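Local atomic coordinates of alpha-1,4-endofucoidanase (Mariniflexile fucanivorans, PDB entry 6DLH), a protein that hydrolyses alpha-1,4-linked fucoidan from within the chain as a family 107 glycoside hydrolase and binds calcium ions. Residues Ala45-Asn59 with Gly376-Glu390. Sequence-based numbering, arbitrary orientation.
Sequences ALGMLWLPERTFNGN and GGITWGTPLVRTNLE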
loop_
_atom_site.group_PDB
_atom_site.type_symbol
_atom_site.label_atom_id
_atom_site.label_comp_id
_atom_site.label_asym_id
_atom_site.label_seq_id
_atom_site.Cartn_x
_atom_site.Cartn_y
_atom_site.Cartn_z
ATOM N N ALA A 45 9.648 10.429 -18.430
ATOM C CA ALA A 45 9.559 9.511 -17.299
ATOM C C ALA A 45 8.392 8.539 -17.463
ATOM O O ALA A 45 7.298 8.932 -17.862
ATOM C CB ALA A 45 9.434 10.283 -16.002
ATOM N N LEU A 46 8.646 7.275 -17.096
ATOM C CA LEU A 46 7.679 6.194 -17.191
ATOM C C LEU A 46 7.331 5.708 -15.786
ATOM O O LEU A 46 8.213 5.277 -15.042
ATOM C CB LEU A 46 8.302 5.065 -18.022
ATOM C CG LEU A 46 7.502 3.763 -18.091
ATOM C CD1 LEU A 46 6.150 3.997 -18.759
ATOM C CD2 LEU A 46 8.281 2.704 -18.855
ATOM N N GLY A 47 6.038 5.762 -15.441
ATOM C CA GLY A 47 5.596 5.384 -14.105
ATOM C C GLY A 47 4.596 4.230 -14.108
ATOM O O GLY A 47 4.006 3.911 -15.134
ATOM N N MET A 48 4.425 3.605 -12.937
ATOM C CA MET A 48 3.493 2.506 -12.747
ATOM C C MET A 48 2.643 2.815 -11.517
ATOM O O MET A 48 2.892 3.806 -10.826
ATOM C CB MET A 48 4.238 1.181 -12.540
ATOM C CG MET A 48 5.314 0.921 -13.579
ATOM S SD MET A 48 6.159 -0.666 -13.368
ATOM C CE MET A 48 4.982 -1.822 -14.070
ATOM N N LEU A 49 1.636 1.969 -11.256
ATOM C CA LEU A 49 0.726 2.202 -10.148
ATOM C C LEU A 49 0.592 0.931 -9.322
ATOM O O LEU A 49 0.301 -0.132 -9.871
ATOM C CB LEU A 49 -0.647 2.644 -10.675
ATOM C CG LEU A 49 -1.713 2.837 -9.594
ATOM C CD1 LEU A 49 -1.343 3.992 -8.678
ATOM C CD2 LEU A 49 -3.097 3.064 -10.196
ATOM N N TRP A 50 0.765 1.071 -8.001
ATOM C CA TRP A 50 0.618 -0.039 -7.070
ATOM C C TRP A 50 -0.364 0.351 -5.968
ATOM O O TRP A 50 -0.045 1.155 -5.085
ATOM C CB TRP A 50 1.990 -0.454 -6.522
ATOM C CG TRP A 50 2.017 -1.764 -5.801
ATOM C CD1 TRP A 50 2.160 -3.007 -6.346
ATOM C CD2 TRP A 50 1.946 -1.961 -4.376
ATOM N NE1 TRP A 50 2.172 -3.963 -5.366
ATOM C CE2 TRP A 50 2.040 -3.352 -4.147
ATOM C CE3 TRP A 50 1.803 -1.102 -3.278
ATOM C CZ2 TRP A 50 2.007 -3.895 -2.862
ATOM C CZ3 TRP A 50 1.771 -1.641 -2.009
ATOM C CH2 TRP A 50 1.865 -3.019 -1.808
ATOM N N LEU A 51 -1.581 -0.197 -6.055
ATOM C CA LEU A 51 -2.673 0.303 -5.236
ATOM C C LEU A 51 -3.489 -0.865 -4.689
ATOM O O LEU A 51 -4.343 -1.427 -5.375
ATOM C CB LEU A 51 -3.514 1.289 -6.060
ATOM C CG LEU A 51 -4.739 1.902 -5.380
ATOM C CD1 LEU A 51 -4.351 2.644 -4.108
ATOM C CD2 LEU A 51 -5.480 2.841 -6.329
ATOM N N PRO A 52 -3.227 -1.290 -3.432
ATOM C CA PRO A 52 -4.112 -2.232 -2.742
ATOM C C PRO A 52 -5.404 -1.538 -2.322
ATOM O O PRO A 52 -5.460 -0.306 -2.231
ATOM C CB PRO A 52 -3.316 -2.669 -1.502
ATOM C CG PRO A 52 -1.907 -2.167 -1.751
ATOM C CD PRO A 52 -2.042 -0.942 -2.639
ATOM N N GLU A 53 -6.436 -2.346 -2.068
ATOM C CA GLU A 53 -7.740 -1.813 -1.720
ATOM C C GLU A 53 -8.173 -2.323 -0.346
ATOM O O GLU A 53 -7.665 -3.336 0.139
ATOM C CB GLU A 53 -8.760 -2.182 -2.794
ATOM C CG GLU A 53 -8.511 -1.469 -4.112
ATOM C CD GLU A 53 -9.510 -1.800 -5.203
ATOM O OE1 GLU A 53 -10.661 -2.136 -4.859
ATOM O OE2 GLU A 53 -9.133 -1.727 -6.393
ATOM N N ARG A 54 -9.137 -1.602 0.246
ATOM C CA ARG A 54 -9.754 -1.906 1.531
ATOM C C ARG A 54 -8.664 -1.991 2.594
ATOM O O ARG A 54 -8.358 -3.068 3.082
ATOM C CB ARG A 54 -10.641 -3.153 1.416
ATOM C CG ARG A 54 -11.597 -3.096 0.234
ATOM C CD ARG A 54 -12.677 -4.165 0.146
ATOM N NE ARG A 54 -13.694 -4.032 1.187
ATOM C CZ ARG A 54 -14.683 -3.137 1.197
ATOM N NH1 ARG A 54 -14.862 -2.312 0.176
ATOM N NH2 ARG A 54 -15.493 -3.068 2.240
ATOM N N THR A 55 -8.062 -0.842 2.918
ATOM C CA THR A 55 -6.814 -0.813 3.662
ATOM C C THR A 55 -7.056 -0.617 5.157
ATOM O O THR A 55 -6.111 -0.682 5.937
ATOM C CB THR A 55 -5.903 0.325 3.186
ATOM O OG1 THR A 55 -6.576 1.549 3.481
ATOM C CG2 THR A 55 -5.561 0.246 1.712
ATOM N N PHE A 56 -8.320 -0.381 5.535
ATOM C CA PHE A 56 -8.711 0.079 6.860
ATOM C C PHE A 56 -8.661 -1.062 7.880
ATOM O O PHE A 56 -8.618 -2.233 7.508
ATOM C CB PHE A 56 -10.139 0.627 6.795
ATOM C CG PHE A 56 -11.075 -0.228 5.977
ATOM C CD1 PHE A 56 -11.476 -1.481 6.427
ATOM C CD2 PHE A 56 -11.533 0.204 4.742
ATOM C CE1 PHE A 56 -12.320 -2.276 5.662
ATOM C CE2 PHE A 56 -12.382 -0.588 3.982
ATOM C CZ PHE A 56 -12.777 -1.827 4.442
ATOM N N ASN A 57 -8.691 -0.689 9.168
ATOM C CA ASN A 57 -8.960 -1.592 10.280
ATOM C C ASN A 57 -7.877 -2.661 10.375
ATOM O O ASN A 57 -8.185 -3.837 10.566
ATOM C CB ASN A 57 -10.360 -2.205 10.207
ATOM C CG ASN A 57 -11.457 -1.175 10.370
ATOM O OD1 ASN A 57 -11.268 -0.153 11.036
ATOM N ND2 ASN A 57 -12.597 -1.427 9.745
ATOM N N GLY A 58 -6.623 -2.219 10.209
ATOM C CA GLY A 58 -5.444 -3.064 10.321
ATOM C C GLY A 58 -5.075 -3.801 9.033
ATOM O O GLY A 58 -3.971 -4.337 8.934
ATOM N N ASN A 59 -5.995 -3.830 8.059
ATOM C CA ASN A 59 -5.815 -4.563 6.812
ATOM C C ASN A 59 -4.449 -4.303 6.167
ATOM O O ASN A 59 -3.856 -5.231 5.634
ATOM C CB ASN A 59 -6.955 -4.322 5.820
ATOM C CG ASN A 59 -8.275 -4.949 6.224
ATOM O OD1 ASN A 59 -8.318 -5.882 7.021
ATOM N ND2 ASN A 59 -9.365 -4.463 5.651
ATOM N N GLY A 376 6.639 14.164 -22.408
ATOM C CA GLY A 376 6.341 14.348 -20.999
ATOM C C GLY A 376 6.479 13.038 -20.229
ATOM O O GLY A 376 7.348 12.221 -20.530
ATOM N N GLY A 377 5.601 12.854 -19.241
ATOM C CA GLY A 377 5.651 11.688 -18.373
ATOM C C GLY A 377 4.303 10.988 -18.315
ATOM O O GLY A 377 3.272 11.613 -18.569
ATOM N N ILE A 378 4.337 9.688 -18.004
ATOM C CA ILE A 378 3.131 8.880 -17.925
ATOM C C ILE A 378 3.196 7.990 -16.686
ATOM O O ILE A 378 4.126 7.195 -16.535
ATOM C CB ILE A 378 2.922 8.040 -19.203
ATOM C CG1 ILE A 378 2.776 8.921 -20.450
ATOM C CG2 ILE A 378 1.714 7.124 -19.019
ATOM C CD1 ILE A 378 2.737 8.146 -21.752
ATOM N N THR A 379 2.199 8.149 -15.803
ATOM C CA THR A 379 1.910 7.147 -14.795
ATOM C C THR A 379 0.901 6.169 -15.382
ATOM O O THR A 379 -0.278 6.487 -15.464
ATOM C CB THR A 379 1.279 7.755 -13.536
ATOM O OG1 THR A 379 2.084 8.843 -13.087
ATOM C CG2 THR A 379 1.137 6.746 -12.418
ATOM N N TRP A 380 1.359 4.989 -15.806
ATOM C CA TRP A 380 0.396 3.995 -16.242
ATOM C C TRP A 380 -0.348 3.468 -15.024
ATOM O O TRP A 380 0.268 3.126 -14.016
ATOM C CB TRP A 380 1.063 2.858 -17.027
ATOM C CG TRP A 380 1.211 3.195 -18.478
ATOM C CD1 TRP A 380 2.352 3.578 -19.127
ATOM C CD2 TRP A 380 0.155 3.237 -19.451
ATOM N NE1 TRP A 380 2.084 3.817 -20.448
ATOM C CE2 TRP A 380 0.742 3.625 -20.672
ATOM C CE3 TRP A 380 -1.216 2.960 -19.410
ATOM C CZ2 TRP A 380 -0.003 3.730 -21.845
ATOM C CZ3 TRP A 380 -1.955 3.067 -20.567
ATOM C CH2 TRP A 380 -1.350 3.456 -21.762
ATOM N N GLY A 381 -1.678 3.430 -15.138
ATOM C CA GLY A 381 -2.481 2.640 -14.225
ATOM C C GLY A 381 -2.295 1.167 -14.561
ATOM O O GLY A 381 -3.026 0.634 -15.395
ATOM N N THR A 382 -1.307 0.540 -13.907
ATOM C CA THR A 382 -0.904 -0.837 -14.142
ATOM C C THR A 382 -1.714 -1.761 -13.243
ATOM O O THR A 382 -1.699 -1.599 -12.028
ATOM C CB THR A 382 0.597 -1.019 -13.856
ATOM O OG1 THR A 382 0.875 -0.547 -12.531
ATOM C CG2 THR A 382 1.482 -0.299 -14.852
ATOM N N PRO A 383 -2.427 -2.772 -13.796
ATOM C CA PRO A 383 -3.293 -3.636 -12.988
ATOM C C PRO A 383 -2.581 -4.771 -12.243
ATOM O O PRO A 383 -1.769 -5.506 -12.811
ATOM C CB PRO A 383 -4.226 -4.250 -14.044
ATOM C CG PRO A 383 -3.374 -4.327 -15.301
ATOM C CD PRO A 383 -2.457 -3.119 -15.226
ATOM N N LEU A 384 -2.921 -4.919 -10.957
ATOM C CA LEU A 384 -2.510 -6.068 -10.174
ATOM C C LEU A 384 -3.598 -7.133 -10.284
ATOM O O LEU A 384 -4.723 -6.827 -10.677
ATOM C CB LEU A 384 -2.308 -5.625 -8.723
ATOM C CG LEU A 384 -1.350 -4.455 -8.522
ATOM C CD1 LEU A 384 -1.330 -4.023 -7.061
ATOM C CD2 LEU A 384 0.056 -4.798 -9.015
ATOM N N VAL A 385 -3.264 -8.375 -9.919
ATOM C CA VAL A 385 -4.171 -9.500 -10.110
ATOM C C VAL A 385 -5.403 -9.395 -9.199
ATOM O O VAL A 385 -6.521 -9.604 -9.662
ATOM C CB VAL A 385 -3.430 -10.844 -9.956
ATOM C CG1 VAL A 385 -4.378 -12.023 -9.741
ATOM C CG2 VAL A 385 -2.501 -11.099 -11.137
ATOM N N ARG A 386 -5.202 -9.102 -7.906
ATOM C CA ARG A 386 -6.305 -9.002 -6.962
ATOM C C ARG A 386 -5.928 -8.018 -5.855
ATOM O O ARG A 386 -5.031 -8.271 -5.050
ATOM C CB ARG A 386 -6.661 -10.389 -6.413
ATOM C CG ARG A 386 -8.036 -10.481 -5.763
ATOM C CD ARG A 386 -8.297 -11.801 -5.056
ATOM N NE ARG A 386 -8.199 -12.955 -5.934
ATOM C CZ ARG A 386 -7.295 -13.920 -5.826
ATOM N NH1 ARG A 386 -6.564 -14.041 -4.730
ATOM N NH2 ARG A 386 -7.115 -14.760 -6.828
ATOM N N THR A 387 -6.635 -6.889 -5.813
ATOM C CA THR A 387 -6.189 -5.769 -5.002
ATOM C C THR A 387 -6.860 -5.749 -3.628
ATOM O O THR A 387 -6.350 -5.107 -2.714
ATOM C CB THR A 387 -6.397 -4.446 -5.749
ATOM O OG1 THR A 387 -7.777 -4.397 -6.118
ATOM C CG2 THR A 387 -5.505 -4.315 -6.965
ATOM N N ASN A 388 -8.006 -6.430 -3.492
ATOM C CA ASN A 388 -8.787 -6.429 -2.258
ATOM C C ASN A 388 -8.048 -7.199 -1.161
ATOM O O ASN A 388 -7.923 -8.415 -1.246
ATOM C CB ASN A 388 -10.173 -7.032 -2.501
ATOM C CG ASN A 388 -11.074 -7.069 -1.280
ATOM O OD1 ASN A 388 -10.654 -6.763 -0.163
ATOM N ND2 ASN A 388 -12.324 -7.444 -1.491
ATOM N N LEU A 389 -7.594 -6.486 -0.124
ATOM C CA LEU A 389 -6.799 -7.075 0.946
ATOM C C LEU A 389 -7.604 -8.072 1.783
ATOM O O LEU A 389 -7.016 -8.853 2.527
ATOM C CB LEU A 389 -6.230 -5.968 1.840
ATOM C CG LEU A 389 -5.185 -5.046 1.208
ATOM C CD1 LEU A 389 -4.855 -3.881 2.137
ATOM C CD2 LEU A 389 -3.918 -5.806 0.849
ATOM N N GLU A 390 -8.939 -8.048 1.668
ATOM C CA GLU A 390 -9.793 -8.934 2.449
ATOM C C GLU A 390 -10.086 -10.222 1.677
ATOM O O GLU A 390 -10.793 -11.090 2.187
ATOM C CB GLU A 390 -11.119 -8.251 2.804
ATOM C CG GLU A 390 -10.973 -6.988 3.640
ATOM C CD GLU A 390 -12.257 -6.188 3.844
ATOM O OE1 GLU A 390 -13.168 -6.280 2.990
ATOM O OE2 GLU A 390 -12.346 -5.468 4.862
HETATM O O HOH W 1 -10.986 -5.346 -5.905
#
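Gly47 N donates to Ile378 O at 2.6 Å, the shortest of the bonds joining strands 46-49 and 377-379, which run parallel, 12° apart. Ile378 N to Ala45 O and Trp380 N to Gly47 O complete the pairing. Thr382, with OG1 between its backbone N and carbonyl carbon (chi1 54°), accepts from Leu49 N at 2.9 Å, so that a side-chain hydroxyl, in place of a backbone carbonyl, takes this amide beyond the end of strand 377-379. Between the strands and the loops that follow, Leu384 CD1 sits over the five-membered ring of Trp50 in a CH-pi contact, 4.1 Å from its centroid. Glu53 N then donates to Thr387 O at 2.8 Å, and Leu389 N to Glu53 O at 3.2 Å; Asn352 donates to Glu53 OE2. Leu389 packs its CD2 on Pro52 CB. Each carboxylate oxygen of Glu390 takes one bond from loop 54-59. Arg54 NE, 2.9 Å from Glu390 OE1, forms a salt bridge that stays in the guanidinium plane but meets the carboxylate from above its own plane. Asn59 ND2 donates to Glu390 OE2 on the anti side and also to Arg54 O, tying the loop to itself. Asn388 OD1 accepts from Glu390 N in an Asx turn, while Arg54 CD passes 3.3 Å from Asn388 OD1. The paired strands set the first strand of the parallel sheet beside the last, the pairing that closes a (beta/alpha)8-type barrel, as in the related GH29 fucosidases.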